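Local atomic coordinates of esterase (Alcaligenes sp., PDB entry 1QLW), a protein that probably hydrolyses carboxylic esters, as a bacterial esterase of the alpha/beta hydrolase fold. Residues V240-F252 with F272-M286. Sequence-based numbering, arbitrary orientation.
Sequences VKPLTSIPVLVVF and FIDALNAAGGKGQLM
Leu276 reaches off the helix and packs against both Val248 and the 3-10 turn at 241-243. Leu276 CB lies 4.0 Å from Val240 CG1. CG stands anti to the backbone N (chi1 -179°), and from there the two methyls part: Leu276 CD2 goes to the strand, 3.8 Å from Val248 CG2, while Leu276 CD1 turns to the 3-10 turn, 3.8 Å from Leu243 O. One turn earlier in the helix, the Phe272 ring is met at its edge by Leu243 CD1 and, on CE2, by Val248 CG1; Phe213 of helix 211-218 adds an edge-to-face ring. Ile273 puts CD1 between Val248 CG1 and Val250 CG2.

The Val248 and Val250 contacts are the helix-on-sheet layer of a right-handed beta-alpha-beta crossover, strand 248-252 to helix 263-278 to strand 283-287, in the alpha/beta hydrolase sheet, and the 3-10 turn ahead of the first strand covers the end of the helix. The two strands run parallel, 11° apart, joined by five backbone hydrogen bonds from Val248 N to Lys282 O through Phe252 N to Met286 O. On the other sheet face Leu249 CD1 rests 3.9 Å from Met286 CB and lies along the extended Gln284 chain; Trp316 of helix 306-319 touches Leu249 and Gln284 there.

The helix ends in a Schellman motif at Gly280. Gly281 then passes close to Thr244, Gly281 CA 3.4 Å from Thr244 O. Asn277 clasps Gly283 with its amide, Asn277 OD1 taking the N-H of Gly283 N at 2.8 Å and ND2 giving to the carbonyl O. Water 3 bridges Ile246 O and Lys282 N just ahead of the first strand pair.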
loop_
_atom_site.group_PDB
_atom_site.type_symbol
_atom_site.label_atom_id
_atom_site.label_comp_id
_atom_site.label_asym_id
_atom_site.label_seq_id
_atom_site.Cartn_x
_atom_site.Cartn_y
_atom_site.Cartn_z
ATOM N N VAL A 240 -30.931 13.807 -4.384
ATOM C CA VAL A 240 -30.547 14.799 -3.397
ATOM C C VAL A 240 -31.192 14.696 -2.044
ATOM O O VAL A 240 -30.570 15.148 -1.080
ATOM C CB VAL A 240 -30.658 16.246 -3.930
ATOM C CG1 VAL A 240 -29.734 16.436 -5.127
ATOM C CG2 VAL A 240 -32.081 16.618 -4.296
ATOM N N LYS A 241 -32.434 14.206 -1.936
ATOM C CA LYS A 241 -33.136 14.237 -0.650
ATOM C C LYS A 241 -32.368 13.650 0.514
ATOM O O LYS A 241 -32.194 14.311 1.548
ATOM C CB LYS A 241 -34.552 13.670 -0.758
ATOM C CG LYS A 241 -35.289 14.056 -2.030
ATOM C CD LYS A 241 -35.101 12.991 -3.108
ATOM C CE LYS A 241 -36.076 11.841 -2.912
ATOM N NZ LYS A 241 -35.474 10.701 -2.167
ATOM N N PRO A 242 -31.750 12.484 0.362
ATOM C CA PRO A 242 -30.968 11.881 1.430
ATOM C C PRO A 242 -29.690 12.623 1.775
ATOM O O PRO A 242 -29.057 12.345 2.808
ATOM C CB PRO A 242 -30.690 10.463 0.925
ATOM C CG PRO A 242 -31.751 10.202 -0.099
ATOM C CD PRO A 242 -31.969 11.540 -0.760
ATOM N N LEU A 243 -29.262 13.586 0.975
ATOM C CA LEU A 243 -28.033 14.333 1.149
ATOM C C LEU A 243 -28.174 15.753 1.651
ATOM O O LEU A 243 -27.191 16.497 1.777
ATOM C CB LEU A 243 -27.314 14.384 -0.229
ATOM C CG LEU A 243 -27.057 13.016 -0.866
ATOM C CD1 LEU A 243 -26.441 13.177 -2.245
ATOM C CD2 LEU A 243 -26.149 12.143 -0.005
ATOM N N THR A 244 -29.397 16.215 1.942
ATOM C CA THR A 244 -29.584 17.639 2.236
ATOM C C THR A 244 -28.989 18.098 3.554
ATOM O O THR A 244 -28.938 19.319 3.774
ATOM C CB THR A 244 -31.065 18.049 2.168
ATOM O OG1 THR A 244 -31.812 17.165 2.999
ATOM C CG2 THR A 244 -31.553 17.959 0.735
ATOM N N SER A 245 -28.577 17.214 4.452
ATOM C CA SER A 245 -27.953 17.633 5.691
ATOM C C SER A 245 -26.438 17.468 5.640
ATOM O O SER A 245 -25.789 17.742 6.655
ATOM C CB SER A 245 -28.512 16.856 6.890
ATOM O OG SER A 245 -29.795 17.380 7.205
ATOM N N ILE A 246 -25.873 17.074 4.508
ATOM C CA ILE A 246 -24.423 16.883 4.406
ATOM C C ILE A 246 -23.870 17.916 3.437
ATOM O O ILE A 246 -24.170 17.823 2.241
ATOM C CB ILE A 246 -24.109 15.462 3.893
ATOM C CG1 ILE A 246 -24.620 14.401 4.870
ATOM C CG2 ILE A 246 -22.615 15.276 3.683
ATOM C CD1 ILE A 246 -24.662 13.002 4.301
ATOM N N PRO A 247 -23.084 18.879 3.875
ATOM C CA PRO A 247 -22.514 19.861 2.942
ATOM C C PRO A 247 -21.625 19.149 1.933
ATOM O O PRO A 247 -20.884 18.224 2.277
ATOM C CB PRO A 247 -21.767 20.833 3.828
ATOM C CG PRO A 247 -22.322 20.646 5.201
ATOM C CD PRO A 247 -22.709 19.182 5.268
ATOM N N VAL A 248 -21.676 19.640 0.693
ATOM C CA VAL A 248 -20.942 19.063 -0.417
ATOM C C VAL A 248 -20.156 20.102 -1.203
ATOM O O VAL A 248 -20.677 21.150 -1.550
ATOM C CB VAL A 248 -21.912 18.376 -1.405
ATOM C CG1 VAL A 248 -21.214 17.887 -2.662
ATOM C CG2 VAL A 248 -22.702 17.260 -0.736
ATOM N N LEU A 249 -18.892 19.747 -1.478
ATOM C CA LEU A 249 -18.029 20.532 -2.331
ATOM C C LEU A 249 -17.540 19.658 -3.480
ATOM O O LEU A 249 -16.997 18.584 -3.206
ATOM C CB LEU A 249 -16.819 21.059 -1.551
ATOM C CG LEU A 249 -15.814 21.869 -2.367
ATOM C CD1 LEU A 249 -16.408 23.184 -2.853
ATOM C CD2 LEU A 249 -14.561 22.149 -1.544
ATOM N N VAL A 250 -17.743 20.093 -4.712
ATOM C CA VAL A 250 -17.234 19.384 -5.888
ATOM C C VAL A 250 -16.229 20.329 -6.534
ATOM O O VAL A 250 -16.548 21.494 -6.763
ATOM C CB VAL A 250 -18.360 18.975 -6.847
ATOM C CG1 VAL A 250 -17.795 18.399 -8.131
ATOM C CG2 VAL A 250 -19.318 18.007 -6.155
ATOM N N VAL A 251 -15.024 19.849 -6.845
ATOM C CA VAL A 251 -13.953 20.698 -7.346
ATOM C C VAL A 251 -13.532 20.260 -8.744
ATOM O O VAL A 251 -13.262 19.077 -8.973
ATOM C CB VAL A 251 -12.716 20.641 -6.420
ATOM C CG1 VAL A 251 -11.678 21.665 -6.877
ATOM C CG2 VAL A 251 -13.092 20.879 -4.969
ATOM N N PHE A 252 -13.455 21.218 -9.667
ATOM C CA PHE A 252 -12.982 20.974 -11.020
ATOM C C PHE A 252 -11.840 21.921 -11.377
ATOM O O PHE A 252 -11.829 23.088 -10.979
ATOM C CB PHE A 252 -14.076 21.093 -12.093
ATOM C CG PHE A 252 -14.912 19.842 -12.217
ATOM C CD1 PHE A 252 -15.978 19.567 -11.388
ATOM C CD2 PHE A 252 -14.635 18.933 -13.233
ATOM C CE1 PHE A 252 -16.726 18.406 -11.535
ATOM C CE2 PHE A 252 -15.364 17.765 -13.373
ATOM C CZ PHE A 252 -16.425 17.497 -12.530
ATOM N N PHE A 272 -26.475 18.437 -10.331
ATOM C CA PHE A 272 -26.558 17.887 -8.987
ATOM C C PHE A 272 -26.506 18.967 -7.929
ATOM O O PHE A 272 -27.368 19.007 -7.054
ATOM C CB PHE A 272 -25.411 16.871 -8.794
ATOM C CG PHE A 272 -25.144 16.523 -7.364
ATOM C CD1 PHE A 272 -26.110 15.958 -6.562
ATOM C CD2 PHE A 272 -23.875 16.822 -6.873
ATOM C CE1 PHE A 272 -25.791 15.679 -5.231
ATOM C CE2 PHE A 272 -23.560 16.522 -5.565
ATOM C CZ PHE A 272 -24.530 15.979 -4.760
ATOM N N ILE A 273 -25.484 19.804 -7.974
ATOM C CA ILE A 273 -25.317 20.834 -6.950
ATOM C C ILE A 273 -26.506 21.769 -6.927
ATOM O O ILE A 273 -27.003 22.121 -5.850
ATOM C CB ILE A 273 -24.003 21.577 -7.192
ATOM C CG1 ILE A 273 -22.784 20.673 -6.917
ATOM C CG2 ILE A 273 -23.930 22.852 -6.354
ATOM C CD1 ILE A 273 -22.623 20.250 -5.469
ATOM N N ASP A 274 -26.969 22.202 -8.091
ATOM C CA ASP A 274 -28.131 23.084 -8.131
ATOM C C ASP A 274 -29.355 22.416 -7.548
ATOM O O ASP A 274 -30.120 23.053 -6.815
ATOM C CB ASP A 274 -28.387 23.518 -9.580
ATOM C CG ASP A 274 -27.302 24.425 -10.115
ATOM O OD1 ASP A 274 -26.475 24.963 -9.350
ATOM O OD2 ASP A 274 -27.307 24.606 -11.351
ATOM N N ALA A 275 -29.587 21.149 -7.884
ATOM C CA ALA A 275 -30.703 20.401 -7.315
ATOM C C ALA A 275 -30.581 20.280 -5.803
ATOM O O ALA A 275 -31.580 20.394 -5.088
ATOM C CB ALA A 275 -30.818 19.024 -7.943
ATOM N N LEU A 276 -29.367 20.053 -5.318
ATOM C CA LEU A 276 -29.126 19.931 -3.890
ATOM C C LEU A 276 -29.475 21.227 -3.171
ATOM O O LEU A 276 -30.169 21.228 -2.145
ATOM C CB LEU A 276 -27.666 19.550 -3.668
ATOM C CG LEU A 276 -27.246 19.363 -2.211
ATOM C CD1 LEU A 276 -28.002 18.223 -1.551
ATOM C CD2 LEU A 276 -25.739 19.106 -2.152
ATOM N N ASN A 277 -29.011 22.364 -3.712
ATOM C CA ASN A 277 -29.345 23.646 -3.098
ATOM C C ASN A 277 -30.838 23.931 -3.163
ATOM O O ASN A 277 -31.417 24.424 -2.188
ATOM C CB ASN A 277 -28.542 24.766 -3.747
ATOM C CG ASN A 277 -27.074 24.688 -3.361
ATOM O OD1 ASN A 277 -26.754 24.320 -2.230
ATOM N ND2 ASN A 277 -26.210 25.031 -4.297
ATOM N N ALA A 278 -31.474 23.582 -4.287
ATOM C CA ALA A 278 -32.911 23.845 -4.412
ATOM C C ALA A 278 -33.728 23.030 -3.428
ATOM O O ALA A 278 -34.801 23.478 -3.006
ATOM C CB ALA A 278 -33.360 23.577 -5.838
ATOM N N ALA A 279 -33.228 21.869 -3.012
ATOM C CA ALA A 279 -33.884 20.990 -2.075
ATOM C C ALA A 279 -33.574 21.322 -0.615
ATOM O O ALA A 279 -34.030 20.605 0.284
ATOM C CB ALA A 279 -33.484 19.533 -2.309
ATOM N N GLY A 280 -32.829 22.385 -0.372
ATOM C CA GLY A 280 -32.518 22.791 0.984
ATOM C C GLY A 280 -31.173 22.311 1.490
ATOM O O GLY A 280 -30.868 22.515 2.670
ATOM N N GLY A 281 -30.375 21.687 0.629
ATOM C CA GLY A 281 -29.028 21.261 1.013
ATOM C C GLY A 281 -28.060 22.426 0.814
ATOM O O GLY A 281 -28.452 23.571 0.598
ATOM N N LYS A 282 -26.781 22.096 0.893
ATOM C CA LYS A 282 -25.697 23.059 0.811
ATOM C C LYS A 282 -24.609 22.431 -0.061
ATOM O O LYS A 282 -23.862 21.560 0.386
ATOM C CB LYS A 282 -25.143 23.427 2.171
ATOM C CG LYS A 282 -25.956 24.148 3.215
ATOM C CD LYS A 282 -25.281 24.157 4.583
ATOM C CE LYS A 282 -23.886 24.746 4.563
ATOM N NZ LYS A 282 -23.021 24.281 5.689
ATOM N N GLY A 283 -24.544 22.865 -1.308
ATOM C CA GLY A 283 -23.561 22.379 -2.251
ATOM C C GLY A 283 -22.852 23.523 -2.950
ATOM O O GLY A 283 -23.459 24.550 -3.240
ATOM N N GLN A 284 -21.591 23.303 -3.291
ATOM C CA GLN A 284 -20.823 24.240 -4.081
ATOM C C GLN A 284 -20.033 23.485 -5.136
ATOM O O GLN A 284 -19.410 22.467 -4.829
ATOM C CB GLN A 284 -19.846 25.045 -3.218
ATOM C CG GLN A 284 -18.922 25.968 -3.968
ATOM C CD GLN A 284 -18.011 26.799 -3.090
ATOM O OE1 GLN A 284 -18.312 27.082 -1.937
ATOM N NE2 GLN A 284 -16.912 27.225 -3.708
ATOM N N LEU A 285 -20.036 24.022 -6.346
ATOM C CA LEU A 285 -19.166 23.529 -7.401
ATOM C C LEU A 285 -18.072 24.592 -7.549
ATOM O O LEU A 285 -18.346 25.710 -8.005
ATOM C CB LEU A 285 -19.896 23.262 -8.716
ATOM C CG LEU A 285 -19.044 22.313 -9.596
ATOM C CD1 LEU A 285 -19.903 21.457 -10.487
ATOM C CD2 LEU A 285 -17.965 23.086 -10.331
ATOM N N MET A 286 -16.876 24.240 -7.127
ATOM C CA MET A 286 -15.724 25.103 -7.231
ATOM C C MET A 286 -14.973 24.815 -8.524
ATOM O O MET A 286 -14.336 23.765 -8.635
ATOM C CB MET A 286 -14.848 24.853 -6.004
ATOM C CG MET A 286 -13.547 25.617 -5.990
ATOM S SD MET A 286 -12.539 25.233 -4.552
ATOM C CE MET A 286 -13.463 26.017 -3.253
HETATM O O HOH W 1 -28.710 22.512 4.516
HETATM O O HOH W 2 -31.513 20.794 5.084
HETATM O O HOH W 3 -26.358 19.353 1.664
#